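Local coordinates for protein transcriptional regulator, LacI family (Burkholderia phymatum, PDB 2RGY) that probably regulates transcription by binding DNA, in response to a small effector, possibly a sugar, held between the two lobes of its core, at residues K130-S135 and S163-E168; D82-H87 and F100-D105; G20-T25 and D225-A230. All coordinates share one frame; numbering follows the deposited sequence.

Contact 1: residues K130-S135 and S163-E168; sequences KLAVIS and SVPLIE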
loop_
_atom_site.group_PDB
_atom_site.type_symbol
_atom_site.label_atom_id
_atom_site.label_comp_id
_atom_site.label_asym_id
_atom_site.label_seq_id
_atom_site.Cartn_x
_atom_site.Cartn_y
_atom_site.Cartn_z
ATOM N N LYS A 130 30.890 -8.245 8.207
ATOM C CA LYS A 130 30.078 -8.359 9.419
ATOM C C LYS A 130 28.676 -7.932 9.011
ATOM O O LYS A 130 28.410 -6.742 8.832
ATOM C CB LYS A 130 30.604 -7.425 10.513
ATOM C CG LYS A 130 32.005 -7.743 11.021
ATOM C CD LYS A 130 32.021 -8.970 11.922
ATOM C CE LYS A 130 33.416 -9.216 12.504
ATOM N NZ LYS A 130 34.464 -9.369 11.432
ATOM N N LEU A 131 27.786 -8.910 8.870
ATOM C CA LEU A 131 26.426 -8.665 8.426
ATOM C C LEU A 131 25.397 -8.981 9.501
ATOM O O LEU A 131 25.705 -9.636 10.489
ATOM C CB LEU A 131 26.158 -9.531 7.196
ATOM C CG LEU A 131 27.274 -9.475 6.146
ATOM C CD1 LEU A 131 27.153 -10.639 5.195
ATOM C CD2 LEU A 131 27.206 -8.146 5.411
ATOM N N ALA A 132 24.174 -8.508 9.285
ATOM C CA ALA A 132 23.063 -8.732 10.199
ATOM C C ALA A 132 21.806 -8.985 9.362
ATOM O O ALA A 132 21.722 -8.550 8.216
ATOM C CB ALA A 132 22.866 -7.509 11.108
ATOM N N VAL A 133 20.832 -9.682 9.936
ATOM C CA VAL A 133 19.602 -9.977 9.216
ATOM C C VAL A 133 18.329 -9.803 10.042
ATOM O O VAL A 133 18.271 -10.195 11.205
ATOM C CB VAL A 133 19.593 -11.424 8.686
ATOM C CG1 VAL A 133 18.303 -11.678 7.930
ATOM C CG2 VAL A 133 20.808 -11.683 7.796
ATOM N N ILE A 134 17.317 -9.200 9.429
ATOM C CA ILE A 134 16.015 -9.023 10.060
ATOM C C ILE A 134 15.105 -9.804 9.124
ATOM O O ILE A 134 14.886 -9.394 7.988
ATOM C CB ILE A 134 15.580 -7.541 10.090
ATOM C CG1 ILE A 134 16.450 -6.763 11.081
ATOM C CG2 ILE A 134 14.108 -7.446 10.481
ATOM C CD1 ILE A 134 16.146 -5.283 11.126
ATOM N N SER A 135 14.595 -10.941 9.586
ATOM C CA SER A 135 13.752 -11.763 8.728
ATOM C C SER A 135 12.271 -11.770 9.062
ATOM O O SER A 135 11.809 -11.060 9.961
ATOM C CB SER A 135 14.263 -13.207 8.723
ATOM O OG SER A 135 13.741 -13.956 9.816
ATOM N N SER A 163 27.225 -17.127 13.396
ATOM C CA SER A 163 27.859 -15.900 13.879
ATOM C C SER A 163 27.152 -14.636 13.397
ATOM O O SER A 163 27.603 -13.528 13.670
ATOM C CB SER A 163 29.309 -15.842 13.408
ATOM O OG SER A 163 29.341 -15.750 11.994
ATOM N N VAL A 164 26.049 -14.800 12.681
ATOM C CA VAL A 164 25.327 -13.646 12.149
ATOM C C VAL A 164 24.074 -13.288 12.941
ATOM O O VAL A 164 23.162 -14.103 13.073
ATOM C CB VAL A 164 24.924 -13.895 10.671
ATOM C CG1 VAL A 164 24.085 -12.738 10.142
ATOM C CG2 VAL A 164 26.170 -14.081 9.823
ATOM N N PRO A 165 24.023 -12.069 13.495
ATOM C CA PRO A 165 22.832 -11.672 14.256
ATOM C C PRO A 165 21.589 -11.757 13.360
ATOM O O PRO A 165 21.563 -11.213 12.255
ATOM C CB PRO A 165 23.157 -10.243 14.703
ATOM C CG PRO A 165 24.229 -9.789 13.743
ATOM C CD PRO A 165 25.062 -11.029 13.568
ATOM N N LEU A 166 20.574 -12.455 13.850
ATOM C CA LEU A 166 19.342 -12.670 13.114
ATOM C C LEU A 166 18.145 -12.397 14.020
ATOM O O LEU A 166 17.950 -13.081 15.023
ATOM C CB LEU A 166 19.312 -14.125 12.623
ATOM C CG LEU A 166 18.280 -14.650 11.619
ATOM C CD1 LEU A 166 16.904 -14.204 12.045
ATOM C CD2 LEU A 166 18.588 -14.159 10.213
ATOM N N ILE A 167 17.347 -11.393 13.672
ATOM C CA ILE A 167 16.159 -11.054 14.456
ATOM C C ILE A 167 14.925 -11.544 13.703
ATOM O O ILE A 167 14.705 -11.151 12.562
ATOM C CB ILE A 167 16.013 -9.528 14.640
ATOM C CG1 ILE A 167 17.343 -8.904 15.070
ATOM C CG2 ILE A 167 14.959 -9.243 15.686
ATOM C CD1 ILE A 167 17.811 -9.323 16.459
ATOM N N GLU A 168 14.126 -12.405 14.327
ATOM C CA GLU A 168 12.915 -12.902 13.680
ATOM C C GLU A 168 11.845 -11.822 13.813
ATOM O O GLU A 168 11.644 -11.272 14.898
ATOM C CB GLU A 168 12.422 -14.184 14.354
ATOM C CG GLU A 168 11.417 -14.973 13.514
ATOM C CD GLU A 168 10.659 -16.025 14.319
ATOM O OE1 GLU A 168 11.212 -16.554 15.314
ATOM O OE2 GLU A 168 9.511 -16.340 13.948
#
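Val133 and Leu166 sit side by side in a parallel pair of strands, 131-135 and 166-168, that helix 141-155 links as a beta-alpha-beta crossover; 166-168 is the edge strand of its sheet within the chain. Val133 reaches both neighbours of Leu166: its N-H goes to Pro165 O (2.9 Å), and its O accepts from Ile167 N (2.9 Å, N-H...O angle 166°). Ser135 N continues the ladder to Ile167 O at 3.0 Å. Ile134 makes its backbone bonds on the other side, with Phe194 and Ala196. Proline has no N-H to offer, and at the start of the pair Pro165 instead brings its ring CD to 3.4 Å from Leu131 O, while its CG rests on Ala132 CB at 3.7 Å; the small Ala132 side chain lets the ring lie close to the strand.

On the face turned to helix 141-155, Leu166 holds CG anti to its backbone N (chi1 -170°), and its CD2 methyl packs tightly alongside Val133, 3.3 Å from CB. Val164 CG1 approaches Val133 CG2 at 4.2 Å, and Phe150 covers Val133 from the helix. Ile134 and Ile167 occupy the other face, against helix 173-186. Val133, Ile134 and Ile167 are beta-branched, which suits an extended backbone. Backbone bonds fix the alignment of the two strands, while hydrocarbon groups seal them against the helices.

Contact 2: residues D82-H87 and F100-D105; sequences DLDELH and FDALPD
Phe100 meets Leu83, Asp84 and His87 where helix 80-89 packs against the loop after strand 93-96, in the lobe built on the five-stranded parallel sheet. The loop makes a type I beta turn, Phe100 to Leu103, closed by Leu103 N bonding to Phe100 O.

The aromatic part is a T-shaped (edge-to-face) pair. Phe100 directs its edge at the face of the His87 imidazole, with centroids 4.9 Å apart and planes at 61°. CE2 stands over the centre of the imidazole, and CZ comes to 3.6 Å from His87 CG. Phe100 holds CG anti to its backbone N (chi1 -171°), and its ring lies between the helix and the turn. A flat phenyl ring suits this place because it can offer its edge to the imidazole while its CE1 meets Leu83 CB.

In that apolar contact the two carbons are 3.7 Å apart; Phe95 of strand 93-96 also meets the Phe100 ring. Leu103 CD2 packs 3.7 Å from His87 NE2.

Polar atoms also border the ring without hydrogen bonds across the contact. Leu83 O is engaged by His87 N within the helix. Asp84 OD1 lies obliquely to the ring, 3.5 Å from CE1, and touches the small Ala102 CB at 3.7 Å.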
loop_
_atom_site.group_PDB
_atom_site.type_symbol
_atom_site.label_atom_id
_atom_site.label_comp_id
_atom_site.label_asym_id
_atom_site.label_seq_id
_atom_site.Cartn_x
_atom_site.Cartn_y
_atom_site.Cartn_z
ATOM N N ASP A 82 -2.854 -27.516 5.328
ATOM C CA ASP A 82 -4.018 -26.680 5.067
ATOM C C ASP A 82 -4.235 -26.561 3.565
ATOM O O ASP A 82 -5.368 -26.603 3.094
ATOM C CB ASP A 82 -3.840 -25.287 5.685
ATOM C CG ASP A 82 -3.664 -25.343 7.186
ATOM O OD1 ASP A 82 -4.266 -26.251 7.801
ATOM O OD2 ASP A 82 -2.940 -24.491 7.748
ATOM N N LEU A 83 -3.146 -26.418 2.814
ATOM C CA LEU A 83 -3.250 -26.314 1.362
ATOM C C LEU A 83 -3.966 -27.545 0.780
ATOM O O LEU A 83 -4.802 -27.415 -0.115
ATOM C CB LEU A 83 -1.853 -26.165 0.749
ATOM C CG LEU A 83 -1.167 -24.788 0.720
ATOM C CD1 LEU A 83 -1.424 -23.994 1.978
ATOM C CD2 LEU A 83 0.325 -25.011 0.522
ATOM N N ASP A 84 -3.644 -28.731 1.303
ATOM C CA ASP A 84 -4.256 -29.984 0.843
ATOM C C ASP A 84 -5.745 -30.082 1.165
ATOM O O ASP A 84 -6.537 -30.592 0.368
ATOM C CB ASP A 84 -3.528 -31.182 1.462
ATOM C CG ASP A 84 -2.097 -31.293 0.991
ATOM O OD1 ASP A 84 -1.884 -31.348 -0.237
ATOM O OD2 ASP A 84 -1.186 -31.326 1.844
ATOM N N GLU A 85 -6.121 -29.585 2.338
ATOM C CA GLU A 85 -7.512 -29.607 2.784
ATOM C C GLU A 85 -8.364 -28.656 1.946
ATOM O O GLU A 85 -9.420 -29.034 1.431
ATOM C CB GLU A 85 -7.577 -29.199 4.253
ATOM C CG GLU A 85 -8.956 -29.231 4.827
ATOM C CD GLU A 85 -8.952 -28.904 6.295
ATOM O OE1 GLU A 85 -8.943 -27.696 6.646
ATOM O OE2 GLU A 85 -8.940 -29.869 7.101
ATOM N N LEU A 86 -7.890 -27.420 1.814
ATOM C CA LEU A 86 -8.582 -26.400 1.037
ATOM C C LEU A 86 -8.703 -26.857 -0.411
ATOM O O LEU A 86 -9.700 -26.589 -1.068
ATOM C CB LEU A 86 -7.806 -25.076 1.106
ATOM C CG LEU A 86 -7.711 -24.410 2.483
ATOM C CD1 LEU A 86 -6.713 -23.249 2.459
ATOM C CD2 LEU A 86 -9.093 -23.927 2.890
ATOM N N HIS A 87 -7.688 -27.561 -0.903
ATOM C CA HIS A 87 -7.709 -28.025 -2.282
ATOM C C HIS A 87 -8.746 -29.117 -2.528
ATOM O O HIS A 87 -9.353 -29.158 -3.600
ATOM C CB HIS A 87 -6.336 -28.528 -2.709
ATOM C CG HIS A 87 -6.189 -28.651 -4.191
ATOM N ND1 HIS A 87 -6.170 -27.557 -5.029
ATOM C CD2 HIS A 87 -6.065 -29.738 -4.989
ATOM C CE1 HIS A 87 -6.037 -27.963 -6.279
ATOM N NE2 HIS A 87 -5.971 -29.282 -6.280
ATOM N N PHE A 100 3.269 -26.622 -3.730
ATOM C CA PHE A 100 2.107 -27.480 -3.552
ATOM C C PHE A 100 2.431 -28.837 -4.191
ATOM O O PHE A 100 1.994 -29.153 -5.309
ATOM C CB PHE A 100 0.874 -26.850 -4.198
ATOM C CG PHE A 100 -0.398 -27.559 -3.865
ATOM C CD1 PHE A 100 -0.780 -27.737 -2.534
ATOM C CD2 PHE A 100 -1.199 -28.091 -4.874
ATOM C CE1 PHE A 100 -1.948 -28.437 -2.211
ATOM C CE2 PHE A 100 -2.373 -28.795 -4.567
ATOM C CZ PHE A 100 -2.746 -28.970 -3.238
ATOM N N ASP A 101 3.212 -29.629 -3.463
ATOM C CA ASP A 101 3.660 -30.935 -3.929
ATOM C C ASP A 101 2.600 -31.870 -4.498
ATOM O O ASP A 101 2.848 -32.544 -5.494
ATOM C CB ASP A 101 4.420 -31.656 -2.814
ATOM C CG ASP A 101 5.615 -30.867 -2.325
ATOM O OD1 ASP A 101 6.255 -30.182 -3.162
ATOM O OD2 ASP A 101 5.920 -30.941 -1.111
ATOM N N ALA A 102 1.425 -31.925 -3.883
ATOM C CA ALA A 102 0.384 -32.810 -4.398
ATOM C C ALA A 102 -0.008 -32.474 -5.842
ATOM O O ALA A 102 -0.430 -33.357 -6.604
ATOM C CB ALA A 102 -0.836 -32.763 -3.497
ATOM N N LEU A 103 0.138 -31.204 -6.220
ATOM C CA LEU A 103 -0.207 -30.755 -7.571
ATOM C C LEU A 103 0.655 -29.548 -7.919
ATOM O O LEU A 103 0.185 -28.413 -7.906
ATOM C CB LEU A 103 -1.681 -30.358 -7.636
ATOM C CG LEU A 103 -2.290 -30.420 -9.033
ATOM C CD1 LEU A 103 -2.529 -31.887 -9.376
ATOM C CD2 LEU A 103 -3.595 -29.656 -9.090
ATOM N N PRO A 104 1.932 -29.786 -8.239
ATOM C CA PRO A 104 2.925 -28.766 -8.593
ATOM C C PRO A 104 2.515 -27.596 -9.483
ATOM O O PRO A 104 2.792 -26.445 -9.141
ATOM C CB PRO A 104 4.054 -29.587 -9.200
ATOM C CG PRO A 104 3.996 -30.847 -8.362
ATOM C CD PRO A 104 2.521 -31.136 -8.309
ATOM N N ASP A 105 1.868 -27.829 -10.618
ATOM C CA ASP A 105 1.562 -26.653 -11.414
ATOM C C ASP A 105 0.469 -25.749 -10.857
ATOM O O ASP A 105 0.100 -24.771 -11.490
ATOM C CB ASP A 105 1.295 -27.000 -12.883
ATOM C CG ASP A 105 0.332 -28.113 -13.051
ATOM O OD1 ASP A 105 -0.695 -28.091 -12.341
ATOM O OD2 ASP A 105 0.592 -28.998 -13.903
#

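Contact 3: residues G20-T25 and D225-A230; sequences GSYYGT and DDDYSA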
loop_
_atom_site.group_PDB
_atom_site.type_symbol
_atom_site.label_atom_id
_atom_site.label_comp_id
_atom_site.label_asym_id
_atom_site.label_seq_id
_atom_site.Cartn_x
_atom_site.Cartn_y
_atom_site.Cartn_z
ATOM N N GLY A 20 0.817 -2.788 1.640
ATOM C CA GLY A 20 2.107 -3.152 1.084
ATOM C C GLY A 20 1.924 -3.215 -0.418
ATOM O O GLY A 20 0.951 -3.809 -0.881
ATOM N N SER A 21 2.818 -2.600 -1.189
ATOM C CA SER A 21 2.677 -2.630 -2.642
ATOM C C SER A 21 2.809 -4.047 -3.213
ATOM O O SER A 21 2.432 -4.313 -4.353
ATOM C CB SER A 21 3.702 -1.695 -3.292
ATOM O OG SER A 21 5.026 -2.048 -2.934
ATOM N N TYR A 22 3.347 -4.956 -2.407
ATOM C CA TYR A 22 3.510 -6.349 -2.813
ATOM C C TYR A 22 2.112 -6.954 -2.982
ATOM O O TYR A 22 1.799 -7.552 -4.008
ATOM C CB TYR A 22 4.289 -7.122 -1.744
ATOM C CG TYR A 22 4.421 -8.596 -2.030
ATOM C CD1 TYR A 22 5.303 -9.068 -3.008
ATOM C CD2 TYR A 22 3.653 -9.520 -1.330
ATOM C CE1 TYR A 22 5.413 -10.439 -3.274
ATOM C CE2 TYR A 22 3.754 -10.881 -1.585
ATOM C CZ TYR A 22 4.634 -11.336 -2.559
ATOM O OH TYR A 22 4.706 -12.689 -2.803
ATOM N N TYR A 23 1.264 -6.787 -1.972
ATOM C CA TYR A 23 -0.082 -7.324 -2.065
ATOM C C TYR A 23 -0.914 -6.507 -3.042
ATOM O O TYR A 23 -1.811 -7.042 -3.683
ATOM C CB TYR A 23 -0.730 -7.377 -0.685
ATOM C CG TYR A 23 -0.039 -8.387 0.202
ATOM C CD1 TYR A 23 -0.087 -9.745 -0.098
ATOM C CD2 TYR A 23 0.727 -7.979 1.288
ATOM C CE1 TYR A 23 0.620 -10.679 0.659
ATOM C CE2 TYR A 23 1.440 -8.900 2.056
ATOM C CZ TYR A 23 1.380 -10.251 1.732
ATOM O OH TYR A 23 2.093 -11.172 2.474
ATOM N N GLY A 24 -0.611 -5.218 -3.164
ATOM C CA GLY A 24 -1.337 -4.389 -4.107
ATOM C C GLY A 24 -1.098 -4.894 -5.521
ATOM O O GLY A 24 -1.998 -4.884 -6.362
ATOM N N THR A 25 0.126 -5.340 -5.785
ATOM C CA THR A 25 0.494 -5.861 -7.101
ATOM C C THR A 25 -0.315 -7.109 -7.437
ATOM O O THR A 25 -0.787 -7.285 -8.559
ATOM C CB THR A 25 1.992 -6.228 -7.141
ATOM O OG1 THR A 25 2.764 -5.060 -6.831
ATOM C CG2 THR A 25 2.383 -6.750 -8.522
ATOM N N ASP A 225 12.017 -7.803 -2.465
ATOM C CA ASP A 225 10.735 -7.642 -3.164
ATOM C C ASP A 225 10.891 -6.619 -4.284
ATOM O O ASP A 225 10.532 -6.881 -5.431
ATOM C CB ASP A 225 9.595 -7.151 -2.242
ATOM C CG ASP A 225 9.102 -8.213 -1.262
ATOM O OD1 ASP A 225 9.260 -9.418 -1.532
ATOM O OD2 ASP A 225 8.522 -7.839 -0.214
ATOM N N ASP A 226 11.445 -5.465 -3.927
ATOM C CA ASP A 226 11.636 -4.322 -4.824
ATOM C C ASP A 226 10.252 -3.747 -5.060
ATOM O O ASP A 226 9.831 -3.483 -6.194
ATOM C CB ASP A 226 12.292 -4.708 -6.155
ATOM C CG ASP A 226 12.669 -3.482 -6.990
ATOM O OD1 ASP A 226 12.791 -2.382 -6.406
ATOM O OD2 ASP A 226 12.856 -3.616 -8.220
ATOM N N ASP A 227 9.540 -3.584 -3.948
ATOM C CA ASP A 227 8.201 -3.036 -3.960
ATOM C C ASP A 227 8.382 -1.588 -4.403
ATOM O O ASP A 227 9.456 -1.007 -4.216
ATOM C CB ASP A 227 7.597 -3.185 -2.554
ATOM C CG ASP A 227 6.974 -4.574 -2.339
ATOM O OD1 ASP A 227 6.896 -5.038 -1.177
ATOM O OD2 ASP A 227 6.543 -5.201 -3.341
ATOM N N TYR A 228 7.368 -0.990 -5.008
ATOM C CA TYR A 228 7.600 0.359 -5.481
ATOM C C TYR A 228 7.573 1.503 -4.484
ATOM O O TYR A 228 7.381 2.661 -4.838
ATOM C CB TYR A 228 6.748 0.609 -6.726
ATOM C CG TYR A 228 7.328 -0.158 -7.907
ATOM C CD1 TYR A 228 6.512 -0.635 -8.941
ATOM C CD2 TYR A 228 8.715 -0.402 -7.990
ATOM C CE1 TYR A 228 7.062 -1.338 -10.034
ATOM C CE2 TYR A 228 9.269 -1.097 -9.077
ATOM C CZ TYR A 228 8.437 -1.559 -10.093
ATOM O OH TYR A 228 8.996 -2.219 -11.180
ATOM N N SER A 229 7.826 1.161 -3.229
ATOM C CA SER A 229 7.932 2.155 -2.172
ATOM C C SER A 229 9.443 2.333 -1.956
ATOM O O SER A 229 9.887 3.277 -1.290
ATOM C CB SER A 229 7.282 1.641 -0.883
ATOM O OG SER A 229 7.495 2.544 0.200
ATOM N N ALA A 230 10.225 1.423 -2.542
ATOM C CA ALA A 230 11.684 1.432 -2.405
ATOM C C ALA A 230 12.400 2.571 -3.114
ATOM O O ALA A 230 13.295 3.200 -2.541
ATOM C CB ALA A 230 12.257 0.088 -2.872
#
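Ser21 and Tyr22 meet Asp227 in a contact between lobes: the first turn of helix 21-36, from the lobe with the five-stranded parallel sheet, faces a loop of the other lobe, between strands 220-223 and 238-241. It is small and mostly at the surface, and no clear hydrogen bond crosses it.

On the loop side Asp227 makes the main contact. Its carboxylate lies against the flank of the first turn, with OD2 3.3 Å from Tyr22 CA and near the plane of the Tyr22 ring, at its edge. Both carboxylate oxygens lie 3.4 Å from Tyr22 CB. Tyr22 N is also near OD2, but the angle is poor for a hydrogen bond. A negative group this near the helix start may be favoured by the helix dipole. Tyr22 CG is anti to its backbone N (chi1 176°), and the ring carries CD1 to 4.2 Å from Asp225 OD1.

Ser21 points its CB toward the loop; the exact place of its OG, modelled 3.3 Å from Tyr228 N, is doubtful. Gly20 takes the N-cap position at a positive phi (103°), a conformation suited to a residue without CB. Within the helix, Ser21 O is gripped twice, by Thr25 OG1 (2.6 Å) and Thr25 N, from opposite faces of the carbonyl plane.

Asp227 N bonds to Asp198 OD2, which helps hold the loop, and Phe19 of the second subunit packs on Ser21 and Thr25. A helix start of one lobe opposed to a loop of the other is what the cleft of the two-lobed periplasmic-binding-protein fold provides, the region where relatives bind their effectors.

Overall arrangement
Contact 2 belongs to the lobe with the five-stranded parallel sheet, contact 1 to the lobe with the six-stranded mixed sheet, and contact 3 joins the two. Along the chain contact 2 closes before contact 1 opens, and both fall within the long span between residues 20-25 and 225-230. Centres of contacts 1 and 2 lie about 32 Å apart; contact 3 is about 23 Å from contact 1 and about 26 Å from contact 2, centre to centre, and only 9 Å from the centre of the chain. None touches another. Packing inside each lobe is thus separate from the interface between them, consistent with lobes that can shift about an effector.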